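Local atomic coordinates of 5-carboxymethyl-2-hydroxymuconate semialdehyde dehydrogenase (Thermus thermophilus, PDB entry 2D4E), a protein that probably oxidises 5-carboxymethyl-2-hydroxymuconate semialdehyde to the corresponding acid, using NAD as the hydride acceptor, as a member of the aldehyde dehydrogenase family. Residues Ala27-Ala32 with Glu63-Arg68; Asp67-Ala72 with Asn223-Phe228; Leu195-Ala198 with Thr204-Lys207; Arg90-Ile95 with Ala186-Asn191. All coordinates share one frame; numbering follows the deposited sequence.

Contact 1: residues Ala27-Ala32 with Glu63-Arg68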
# COMPACT_ATOMS: atom_id res chain seq x y z
N ALA C 27 38.04 -6.33 -25.19
CA ALA C 27 36.69 -6.06 -24.71
C ALA C 27 36.29 -4.68 -25.22
O ALA C 27 36.84 -3.67 -24.78
CB ALA C 27 36.65 -6.11 -23.19
N LEU C 28 35.33 -4.62 -26.13
CA LEU C 28 34.91 -3.35 -26.71
C LEU C 28 33.67 -2.72 -26.08
O LEU C 28 32.95 -3.35 -25.31
CB LEU C 28 34.66 -3.51 -28.21
CG LEU C 28 35.83 -4.06 -29.05
CD1 LEU C 28 35.37 -4.30 -30.48
CD2 LEU C 28 36.98 -3.08 -29.00
N HIS C 29 33.44 -1.45 -26.42
CA HIS C 29 32.27 -0.73 -25.94
C HIS C 29 31.11 -1.23 -26.79
O HIS C 29 31.30 -1.84 -27.84
CB HIS C 29 32.39 0.78 -26.20
CG HIS C 29 33.69 1.38 -25.77
ND1 HIS C 29 34.12 1.38 -24.45
CD2 HIS C 29 34.65 2.02 -26.47
CE1 HIS C 29 35.28 2.01 -24.37
NE2 HIS C 29 35.62 2.41 -25.58
N PHE C 30 29.89 -0.97 -26.32
CA PHE C 30 28.71 -1.31 -27.08
C PHE C 30 27.93 -0.00 -27.12
O PHE C 30 27.38 0.43 -26.11
CB PHE C 30 27.87 -2.39 -26.41
CG PHE C 30 26.78 -2.92 -27.30
CD1 PHE C 30 27.08 -3.83 -28.31
CD2 PHE C 30 25.47 -2.46 -27.17
CE1 PHE C 30 26.10 -4.27 -29.20
CE2 PHE C 30 24.47 -2.90 -28.05
CZ PHE C 30 24.79 -3.80 -29.06
N ILE C 31 27.91 0.62 -28.28
CA ILE C 31 27.25 1.90 -28.45
C ILE C 31 26.31 1.90 -29.64
O ILE C 31 26.64 1.40 -30.72
CB ILE C 31 28.31 3.02 -28.62
CG1 ILE C 31 29.22 3.03 -27.39
CG2 ILE C 31 27.63 4.36 -28.83
CD1 ILE C 31 30.41 3.94 -27.50
N ALA C 32 25.12 2.46 -29.45
CA ALA C 32 24.12 2.53 -30.50
C ALA C 32 23.97 1.20 -31.25
O ALA C 32 23.94 1.17 -32.48
CB ALA C 32 24.49 3.65 -31.48
N GLU C 63 35.51 10.84 -22.91
CA GLU C 63 34.40 11.75 -23.15
C GLU C 63 33.65 11.50 -24.44
O GLU C 63 32.43 11.58 -24.47
CB GLU C 63 34.90 13.20 -23.17
CG GLU C 63 35.57 13.66 -21.89
CD GLU C 63 36.01 15.11 -21.96
OE1 GLU C 63 36.65 15.59 -20.99
OE2 GLU C 63 35.70 15.78 -22.97
N ARG C 64 34.38 11.20 -25.51
CA ARG C 64 33.78 10.95 -26.81
C ARG C 64 32.93 9.69 -26.87
O ARG C 64 31.85 9.70 -27.46
CB ARG C 64 34.87 10.88 -27.89
CG ARG C 64 35.26 12.24 -28.44
CD ARG C 64 36.34 12.11 -29.51
NE ARG C 64 36.37 13.29 -30.37
CZ ARG C 64 35.40 13.61 -31.23
NH1 ARG C 64 34.33 12.84 -31.36
NH2 ARG C 64 35.52 14.71 -31.97
N GLU C 65 33.42 8.61 -26.28
CA GLU C 65 32.66 7.37 -26.29
C GLU C 65 31.43 7.55 -25.39
O GLU C 65 30.33 7.10 -25.72
CB GLU C 65 33.54 6.21 -25.82
CG GLU C 65 34.64 5.83 -26.82
CD GLU C 65 35.78 6.85 -26.90
OE1 GLU C 65 36.44 6.91 -27.96
OE2 GLU C 65 36.01 7.58 -25.91
N VAL C 66 31.63 8.23 -24.27
CA VAL C 66 30.53 8.47 -23.35
C VAL C 66 29.47 9.34 -24.01
O VAL C 66 28.27 9.08 -23.88
CB VAL C 66 31.03 9.15 -22.05
CG1 VAL C 66 29.84 9.62 -21.20
CG2 VAL C 66 31.88 8.17 -21.26
N ASP C 67 29.90 10.36 -24.75
CA ASP C 67 28.96 11.25 -25.42
C ASP C 67 28.09 10.47 -26.41
O ASP C 67 26.88 10.64 -26.46
CB ASP C 67 29.71 12.38 -26.13
CG ASP C 67 28.78 13.37 -26.81
OD1 ASP C 67 27.86 13.89 -26.16
OD2 ASP C 67 28.98 13.64 -28.01
N ARG C 68 28.72 9.59 -27.19
CA ARG C 68 27.99 8.78 -28.15
C ARG C 68 27.01 7.83 -27.46
O ARG C 68 25.89 7.63 -27.92
CB ARG C 68 28.97 7.99 -29.03
CG ARG C 68 29.71 8.84 -30.05
CD ARG C 68 30.95 8.11 -30.59
NE ARG C 68 30.62 6.84 -31.24
CZ ARG C 68 31.51 5.94 -31.62
NH1 ARG C 68 32.81 6.16 -31.43
NH2 ARG C 68 31.12 4.82 -32.20
O HOH W 1 28.43 3.45 -32.42
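The imidazole of His29 meets the bent side chain of Glu65: CB of Glu65 lies above one ring face, displaced toward the rim, while CG of Glu65 comes in obliquely to 3.8 Å from both NE2 and CD2 of His29. Ring and carboxylate planes are turned 33° apart, and the ionisable atoms His29 NE2 and Glu65 OE1 stay 5.2 Å apart. The second flat group, the guanidinium of Arg68, has a water in its plane at the edge; NH2 of Arg68 donates to this water over 3.0 Å, and the water in turn donates to the backbone O of Ile31 over 3.2 Å. Ile31 supplies the apolar part. Its CD1 reaches the helix backbone at Glu65 O (3.6 Å), and its CG2, anti to the backbone N, rests against CB of Arg68 (3.9 Å). Strand 29-31 runs beside the start of helix 63-80, the axes of the two short segments 38° apart. The polar ends are spoken for elsewhere: His29 by Ser38 OG and the backbone N of Gln226, Glu65 by the backbone N atoms of Gly62 and Glu39. Because ND1 of His29 accepts from a backbone N-H, the ring is probably neutral with its proton on NE2, so it and Glu65 meet through carbon packing without pairing as ions.

Contact 2: residues Asp67-Ala72 with Asn223-Phe228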
# COMPACT_ATOMS: atom_id res chain seq x y z
N ASP C 67 29.90 10.36 -24.75
CA ASP C 67 28.96 11.25 -25.42
C ASP C 67 28.09 10.47 -26.41
O ASP C 67 26.88 10.64 -26.46
CB ASP C 67 29.71 12.38 -26.13
CG ASP C 67 28.78 13.37 -26.81
OD1 ASP C 67 27.86 13.89 -26.16
OD2 ASP C 67 28.98 13.64 -28.01
N ARG C 68 28.72 9.59 -27.19
CA ARG C 68 27.99 8.78 -28.15
C ARG C 68 27.01 7.83 -27.46
O ARG C 68 25.89 7.63 -27.92
CB ARG C 68 28.97 7.99 -29.03
CG ARG C 68 29.71 8.84 -30.05
CD ARG C 68 30.95 8.11 -30.59
NE ARG C 68 30.62 6.84 -31.24
CZ ARG C 68 31.51 5.94 -31.62
NH1 ARG C 68 32.81 6.16 -31.43
NH2 ARG C 68 31.12 4.82 -32.20
N ALA C 69 27.44 7.24 -26.34
CA ALA C 69 26.59 6.31 -25.59
C ALA C 69 25.38 7.04 -25.00
O ALA C 69 24.26 6.55 -25.08
CB ALA C 69 27.38 5.65 -24.47
N ALA C 70 25.61 8.21 -24.42
CA ALA C 70 24.54 8.99 -23.82
C ALA C 70 23.52 9.43 -24.88
O ALA C 70 22.31 9.36 -24.66
CB ALA C 70 25.12 10.22 -23.10
N LYS C 71 24.02 9.87 -26.03
CA LYS C 71 23.14 10.29 -27.11
C LYS C 71 22.29 9.10 -27.57
O LYS C 71 21.11 9.25 -27.87
CB LYS C 71 23.95 10.81 -28.30
CG LYS C 71 24.42 12.25 -28.15
CD LYS C 71 25.35 12.64 -29.29
CE LYS C 71 25.50 14.15 -29.36
NZ LYS C 71 25.72 14.74 -28.02
N ALA C 72 22.90 7.92 -27.60
CA ALA C 72 22.18 6.73 -28.02
C ALA C 72 21.08 6.38 -27.02
O ALA C 72 19.95 6.07 -27.40
CB ALA C 72 23.16 5.55 -28.17
N ASN C 223 23.79 0.51 -23.51
CA ASN C 223 25.11 0.90 -24.00
C ASN C 223 26.18 0.62 -22.95
O ASN C 223 25.92 0.69 -21.75
CB ASN C 223 25.13 2.38 -24.33
CG ASN C 223 24.02 2.75 -25.29
OD1 ASN C 223 24.22 2.75 -26.51
ND2 ASN C 223 22.85 3.04 -24.75
N LEU C 224 27.38 0.33 -23.43
CA LEU C 224 28.50 0.03 -22.55
C LEU C 224 29.74 0.81 -22.94
O LEU C 224 30.10 0.89 -24.11
CB LEU C 224 28.81 -1.46 -22.62
CG LEU C 224 30.21 -1.88 -22.15
CD1 LEU C 224 30.35 -1.62 -20.66
CD2 LEU C 224 30.43 -3.35 -22.47
N VAL C 225 30.39 1.40 -21.94
CA VAL C 225 31.62 2.15 -22.17
C VAL C 225 32.65 1.69 -21.13
O VAL C 225 32.47 1.90 -19.94
CB VAL C 225 31.41 3.67 -22.03
CG1 VAL C 225 32.72 4.39 -22.31
CG2 VAL C 225 30.34 4.15 -23.00
N GLN C 226 33.71 1.05 -21.61
CA GLN C 226 34.77 0.57 -20.73
C GLN C 226 35.73 1.73 -20.47
O GLN C 226 35.88 2.62 -21.31
CB GLN C 226 35.53 -0.57 -21.40
CG GLN C 226 34.69 -1.79 -21.70
CD GLN C 226 34.49 -2.68 -20.49
OE1 GLN C 226 34.78 -2.28 -19.36
NE2 GLN C 226 33.98 -3.88 -20.72
N GLY C 227 36.37 1.73 -19.31
CA GLY C 227 37.30 2.80 -19.02
C GLY C 227 37.49 3.12 -17.55
O GLY C 227 36.78 2.60 -16.69
N PHE C 228 38.45 4.00 -17.28
CA PHE C 228 38.78 4.41 -15.92
C PHE C 228 37.73 5.31 -15.30
O PHE C 228 37.01 6.02 -16.01
CB PHE C 228 40.14 5.12 -15.93
CG PHE C 228 41.27 4.27 -16.44
CD1 PHE C 228 42.31 4.84 -17.17
CD2 PHE C 228 41.31 2.90 -16.19
CE1 PHE C 228 43.37 4.06 -17.64
CE2 PHE C 228 42.36 2.11 -16.65
CZ PHE C 228 43.40 2.69 -17.38
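CB of Ala69 packs against CG2 of Val225 at 3.6 Å and against CB of Asn223 at 4.0 Å, and one helical turn on, CB of Ala72 touches OD1 of Asn223 at 3.4 Å. The small alanines let helix 63-80 come close to strand 222-224, with the CA atoms of Ala69 and Asn223 5.8 Å apart. The amide of Asn223 lies against CB of Ala72 and past the carbonyl O of Ala69, brought there with CG anti to the carbonyl carbon (chi1 -54°). Its polar atoms are held from elsewhere: OD1 accepts from the backbone N of Ala32, and ND2 bonds the carbonyls of Gly220 and Val193. A leucine here would probably cost those two carbonyls and the N-H of Ala32 their side-chain partner. Farther out, Lys71 NZ bridges to Asp67 OD1 (3.0 Å), meeting it from the syn side; Asp67 OD1 also holds His239. Beyond Val225, the chain bends through Gly227, whose backbone angles (152°/173°) would jam a side chain against the preceding carbonyl. Helix 63-80 packs on the face of strand 222-224, the edge strand of this chain's parallel sheet, opposite helix 203-214, consistent with the Rossmann-like NAD-binding domain of aldehyde dehydrogenases.

Contact 3: residues Leu195-Ala198 with Thr204-Lys207; sequences LKPA and TATK. With NAD (nicotinamide-adenine-dinucleotide), chain K.
Ala205 is the hub of this contact: its CB lies 3.7 Å from CG of Pro197 and 4.1 Å from CD2 of Leu195, all three residues buried. The pyrrolidine meets the methyl with CG and CB together, whereas Leu195 reaches it by one methyl, with CG anti to the backbone N (chi1 172°). Helix 203-214 is thereby seated on the end of strand 193-196 within a beta-alpha-beta crossover whose next strand, 222-224, adds Leu224 to the same apolar patch. Between Leu195 and Pro197, Lys196 turns the other way. Bends at chi2 and chi3 bring its NZ to the adenine-side ribose of NAD, where it donates to O2B at 2.8 Å and weakly to O3B at 3.4 Å. The same NZ donates to Pro197 O (2.7 Å), approaching from above the carbonyl plane, and bonds Gly227 O. A leucine in its place has no ammonium, and would probably leave the ribose more loosely held and both carbonyls short of a partner. Glu199, itself bonded to NAD, is a weak, distant ionic partner of NZ. The chemistry thus divides by side of segment 195-198: carbon packing for the helix, an ammonium grip for the ribose.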
# COMPACT_ATOMS: atom_id res chain seq x y z
N LEU C 195 26.17 1.61 -19.17
CA LEU C 195 26.95 0.99 -18.11
C LEU C 195 28.44 1.33 -18.20
O LEU C 195 29.03 1.31 -19.28
CB LEU C 195 26.77 -0.53 -18.18
CG LEU C 195 27.65 -1.41 -17.28
CD1 LEU C 195 27.27 -1.21 -15.82
CD2 LEU C 195 27.48 -2.87 -17.68
N LYS C 196 29.04 1.65 -17.05
CA LYS C 196 30.47 1.96 -16.97
C LYS C 196 30.99 1.09 -15.83
O LYS C 196 30.95 1.47 -14.67
CB LYS C 196 30.70 3.45 -16.63
CG LYS C 196 31.98 4.04 -17.22
CD LYS C 196 33.24 3.25 -16.84
CE LYS C 196 33.58 3.40 -15.35
NZ LYS C 196 34.71 2.52 -14.92
N PRO C 197 31.48 -0.12 -16.16
CA PRO C 197 32.00 -1.07 -15.18
C PRO C 197 33.41 -0.81 -14.66
O PRO C 197 34.22 -0.15 -15.31
CB PRO C 197 31.92 -2.39 -15.93
CG PRO C 197 32.31 -1.97 -17.32
CD PRO C 197 31.51 -0.69 -17.52
N ALA C 198 33.69 -1.34 -13.47
CA ALA C 198 35.00 -1.19 -12.85
C ALA C 198 36.10 -1.62 -13.82
O ALA C 198 35.97 -2.65 -14.48
CB ALA C 198 35.07 -2.02 -11.58
N THR C 204 33.45 -9.31 -18.14
CA THR C 204 32.08 -9.76 -17.98
C THR C 204 31.03 -8.79 -18.55
O THR C 204 30.00 -9.22 -19.07
CB THR C 204 31.77 -10.02 -16.49
OG1 THR C 204 32.68 -11.00 -15.98
CG2 THR C 204 30.34 -10.52 -16.32
N ALA C 205 31.29 -7.49 -18.45
CA ALA C 205 30.36 -6.49 -18.96
C ALA C 205 30.24 -6.55 -20.49
O ALA C 205 29.15 -6.47 -21.04
CB ALA C 205 30.78 -5.09 -18.51
N THR C 206 31.37 -6.69 -21.18
CA THR C 206 31.33 -6.78 -22.63
C THR C 206 30.57 -8.04 -23.02
O THR C 206 29.83 -8.05 -24.01
CB THR C 206 32.76 -6.81 -23.22
OG1 THR C 206 33.29 -5.48 -23.28
CG2 THR C 206 32.75 -7.42 -24.62
N LYS C 207 30.74 -9.10 -22.24
CA LYS C 207 30.05 -10.36 -22.49
C LYS C 207 28.54 -10.16 -22.31
O LYS C 207 27.72 -10.66 -23.10
CB LYS C 207 30.56 -11.44 -21.53
CG LYS C 207 29.91 -12.81 -21.74
CD LYS C 207 30.20 -13.37 -23.13
CE LYS C 207 29.59 -14.76 -23.28
NZ LYS C 207 29.98 -15.41 -24.56
PA NAD K . 35.31 2.58 -6.70
O1A NAD K . 36.57 3.27 -6.97
O2A NAD K . 34.30 3.46 -6.10
O5B NAD K . 34.63 1.94 -8.03
C5B NAD K . 33.20 1.99 -8.35
C4B NAD K . 33.05 2.60 -9.73
O4B NAD K . 33.39 3.99 -9.55
C3B NAD K . 34.06 2.08 -10.79
O3B NAD K . 33.38 1.61 -11.97
C2B NAD K . 34.95 3.31 -11.03
O2B NAD K . 35.49 3.38 -12.37
C1B NAD K . 34.00 4.45 -10.69
N9A NAD K . 34.70 5.67 -10.36
C8A NAD K . 35.85 5.86 -9.62
N7A NAD K . 36.23 7.16 -9.51
C5A NAD K . 35.24 7.82 -10.25
C6A NAD K . 35.04 9.22 -10.54
N6A NAD K . 35.87 10.18 -10.11
N1A NAD K . 33.94 9.54 -11.31
C2A NAD K . 33.08 8.54 -11.76
N3A NAD K . 33.19 7.23 -11.54
C4A NAD K . 34.29 6.93 -10.78
O3 NAD K . 35.63 1.38 -5.82
PN NAD K . 35.56 -0.20 -5.87
O1N NAD K . 36.92 -0.67 -5.52
O2N NAD K . 35.03 -0.62 -7.17
O5D NAD K . 34.63 -0.28 -4.63
C5D NAD K . 34.44 -1.36 -3.75
C4D NAD K . 33.49 -0.65 -2.84
O4D NAD K . 32.12 -0.77 -3.28
C3D NAD K . 33.57 -0.99 -1.36
O3D NAD K . 33.67 0.18 -0.52
C2D NAD K . 32.29 -1.79 -1.17
O2D NAD K . 31.85 -1.74 0.20
C1D NAD K . 31.36 -1.11 -2.16
N1N NAD K . 30.21 -1.94 -2.55
C2N NAD K . 29.02 -1.52 -1.97
C3N NAD K . 27.89 -2.26 -2.28
C7N NAD K . 26.53 -1.92 -1.69
O7N NAD K . 25.58 -2.61 -2.01
N7N NAD K . 26.40 -0.88 -0.85
C4N NAD K . 27.96 -3.43 -3.16
C5N NAD K . 29.25 -3.75 -3.68
C6N NAD K . 30.41 -3.06 -3.42

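Contact 4: residues Arg90-Ile95 with Ala186-Asn191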
# COMPACT_ATOMS: atom_id res chain seq x y z
N ARG C 90 8.98 -9.44 -21.77
CA ARG C 90 9.44 -10.51 -22.64
C ARG C 90 10.96 -10.42 -22.81
O ARG C 90 11.66 -11.43 -22.75
CB ARG C 90 8.76 -10.45 -24.01
CG ARG C 90 9.13 -11.61 -24.93
CD ARG C 90 8.59 -11.40 -26.35
NE ARG C 90 9.20 -10.24 -27.00
CZ ARG C 90 10.48 -10.17 -27.37
NH1 ARG C 90 11.30 -11.20 -27.14
NH2 ARG C 90 10.94 -9.09 -27.98
N TYR C 91 11.46 -9.21 -23.03
CA TYR C 91 12.89 -9.01 -23.19
C TYR C 91 13.68 -9.42 -21.94
O TYR C 91 14.67 -10.13 -22.05
CB TYR C 91 13.20 -7.55 -23.51
CG TYR C 91 13.02 -7.17 -24.96
CD1 TYR C 91 12.08 -6.22 -25.33
CD2 TYR C 91 13.84 -7.72 -25.95
CE1 TYR C 91 11.96 -5.81 -26.65
CE2 TYR C 91 13.73 -7.31 -27.28
CZ TYR C 91 12.78 -6.35 -27.62
OH TYR C 91 12.67 -5.93 -28.92
N LEU C 92 13.24 -8.97 -20.76
CA LEU C 92 13.95 -9.32 -19.54
C LEU C 92 14.01 -10.84 -19.36
O LEU C 92 15.04 -11.39 -18.98
CB LEU C 92 13.29 -8.69 -18.30
CG LEU C 92 13.27 -7.16 -18.18
CD1 LEU C 92 12.96 -6.79 -16.74
CD2 LEU C 92 14.60 -6.58 -18.57
N LEU C 93 12.90 -11.51 -19.64
CA LEU C 93 12.86 -12.97 -19.53
C LEU C 93 13.79 -13.63 -20.55
O LEU C 93 14.36 -14.70 -20.28
CB LEU C 93 11.43 -13.47 -19.74
CG LEU C 93 10.46 -13.10 -18.61
CD1 LEU C 93 9.07 -13.64 -18.94
CD2 LEU C 93 10.97 -13.69 -17.29
N ARG C 94 13.95 -13.00 -21.71
CA ARG C 94 14.83 -13.53 -22.74
C ARG C 94 16.28 -13.37 -22.29
O ARG C 94 17.11 -14.25 -22.50
CB ARG C 94 14.60 -12.77 -24.06
CG ARG C 94 15.50 -13.21 -25.20
CD ARG C 94 15.40 -14.70 -25.47
NE ARG C 94 16.16 -15.08 -26.66
CZ ARG C 94 16.61 -16.30 -26.92
NH1 ARG C 94 16.38 -17.29 -26.06
NH2 ARG C 94 17.30 -16.53 -28.03
N ILE C 95 16.57 -12.22 -21.69
CA ILE C 95 17.90 -11.93 -21.18
C ILE C 95 18.25 -12.94 -20.09
O ILE C 95 19.36 -13.47 -20.07
CB ILE C 95 17.97 -10.48 -20.62
CG1 ILE C 95 17.89 -9.48 -21.77
CG2 ILE C 95 19.26 -10.28 -19.84
CD1 ILE C 95 17.81 -8.03 -21.33
N ALA C 186 16.16 -0.85 -14.18
CA ALA C 186 16.19 0.29 -15.10
C ALA C 186 15.42 -0.03 -16.37
O ALA C 186 14.56 0.74 -16.80
CB ALA C 186 17.63 0.65 -15.44
N LEU C 187 15.71 -1.19 -16.97
CA LEU C 187 15.05 -1.60 -18.20
C LEU C 187 13.58 -1.95 -17.99
O LEU C 187 12.72 -1.58 -18.80
CB LEU C 187 15.76 -2.80 -18.82
CG LEU C 187 17.16 -2.55 -19.38
CD1 LEU C 187 17.73 -3.86 -19.89
CD2 LEU C 187 17.09 -1.52 -20.51
N ALA C 188 13.29 -2.68 -16.92
CA ALA C 188 11.92 -3.07 -16.64
C ALA C 188 11.02 -1.85 -16.48
O ALA C 188 9.86 -1.85 -16.90
CB ALA C 188 11.86 -3.92 -15.37
N PHE C 189 11.57 -0.80 -15.88
CA PHE C 189 10.80 0.41 -15.64
C PHE C 189 10.77 1.40 -16.80
O PHE C 189 10.30 2.53 -16.65
CB PHE C 189 11.30 1.04 -14.34
CG PHE C 189 11.14 0.13 -13.14
CD1 PHE C 189 12.00 0.22 -12.06
CD2 PHE C 189 10.14 -0.83 -13.12
CE1 PHE C 189 11.87 -0.64 -10.97
CE2 PHE C 189 9.99 -1.69 -12.04
CZ PHE C 189 10.86 -1.59 -10.96
N GLY C 190 11.26 0.97 -17.96
CA GLY C 190 11.22 1.82 -19.13
C GLY C 190 12.33 2.80 -19.40
O GLY C 190 12.17 3.71 -20.22
N ASN C 191 13.47 2.63 -18.73
CA ASN C 191 14.61 3.53 -18.94
C ASN C 191 15.68 2.89 -19.82
O ASN C 191 15.75 1.66 -19.92
CB ASN C 191 15.23 3.91 -17.60
CG ASN C 191 14.27 4.66 -16.70
OD1 ASN C 191 13.70 5.67 -17.11
ND2 ASN C 191 14.08 4.17 -15.49
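The backbone of helix 175-188 ends here, beside the middle of helix 85-101, with the CA atoms of Leu92 and Ala188 7.2 Å apart. The ending is a Schellman motif: Phe189 leaves helical geometry, Gly190 takes a positive phi (88°), and the chain is turned on toward strand 193-196. Glycine suits this turn, since a CB would be jammed against the carbonyl O of Phe189. Across the contact, everything is carbon against carbon. Leu92 carries most of it with its fork spread over the end of the neighbouring helix: CD1 presses on CB of Ala188 at 3.4 Å, tighter than usual for two carbons, and CD2 lies 4.0 Å from CB of Leu187. CG of Leu92 stands beside the backbone N (chi1 -64°), which carries both methyls across to the partner helix. Its side chain and that of Leu187 slant past each other, and it is CB of Leu187 that meets Leu92. One turn farther along, Ile95 CD1 makes a looser contact with CD1 of Leu187 at 4.4 Å. Phe132 of helix 118-136 packs on both Leu92 and Ile95, and Trp80 of helix 63-80 packs on Leu187, so the pair is set among neighbouring helices. Arg88 NH2 is hydrogen-bonded to the carbonyl O of Ala188. In the Schellman motif itself, Asn191 N bonds Ala186 O at 2.9 Å, and Gly190 N bonds Leu187 O at 3.1 Å.

All four contacts are buried, but the centre of contact 3 is nearest the chain centre, about 13 Å, against about 20 to 23 Å for the others. Contacts 1 and 2 use successive turns of helix 63-80 and share Asp67 and Arg68; their strands join where Phe30 O meets Leu224 N, probably as a hydrogen bond. Contact 2 reaches contact 3 through neighbouring strands of one parallel sheet. Contact 4 stands apart, a helix-to-helix packing about 8 Å from the nearest atoms of contact 2. Chemistry follows place: contact 1 mixes carbon packing with a water bridge, alanine methyls pack on Val225 and Asn223 in contact 2, a lysine serves the cofactor in contact 3, and contact 4 meets through hydrocarbon.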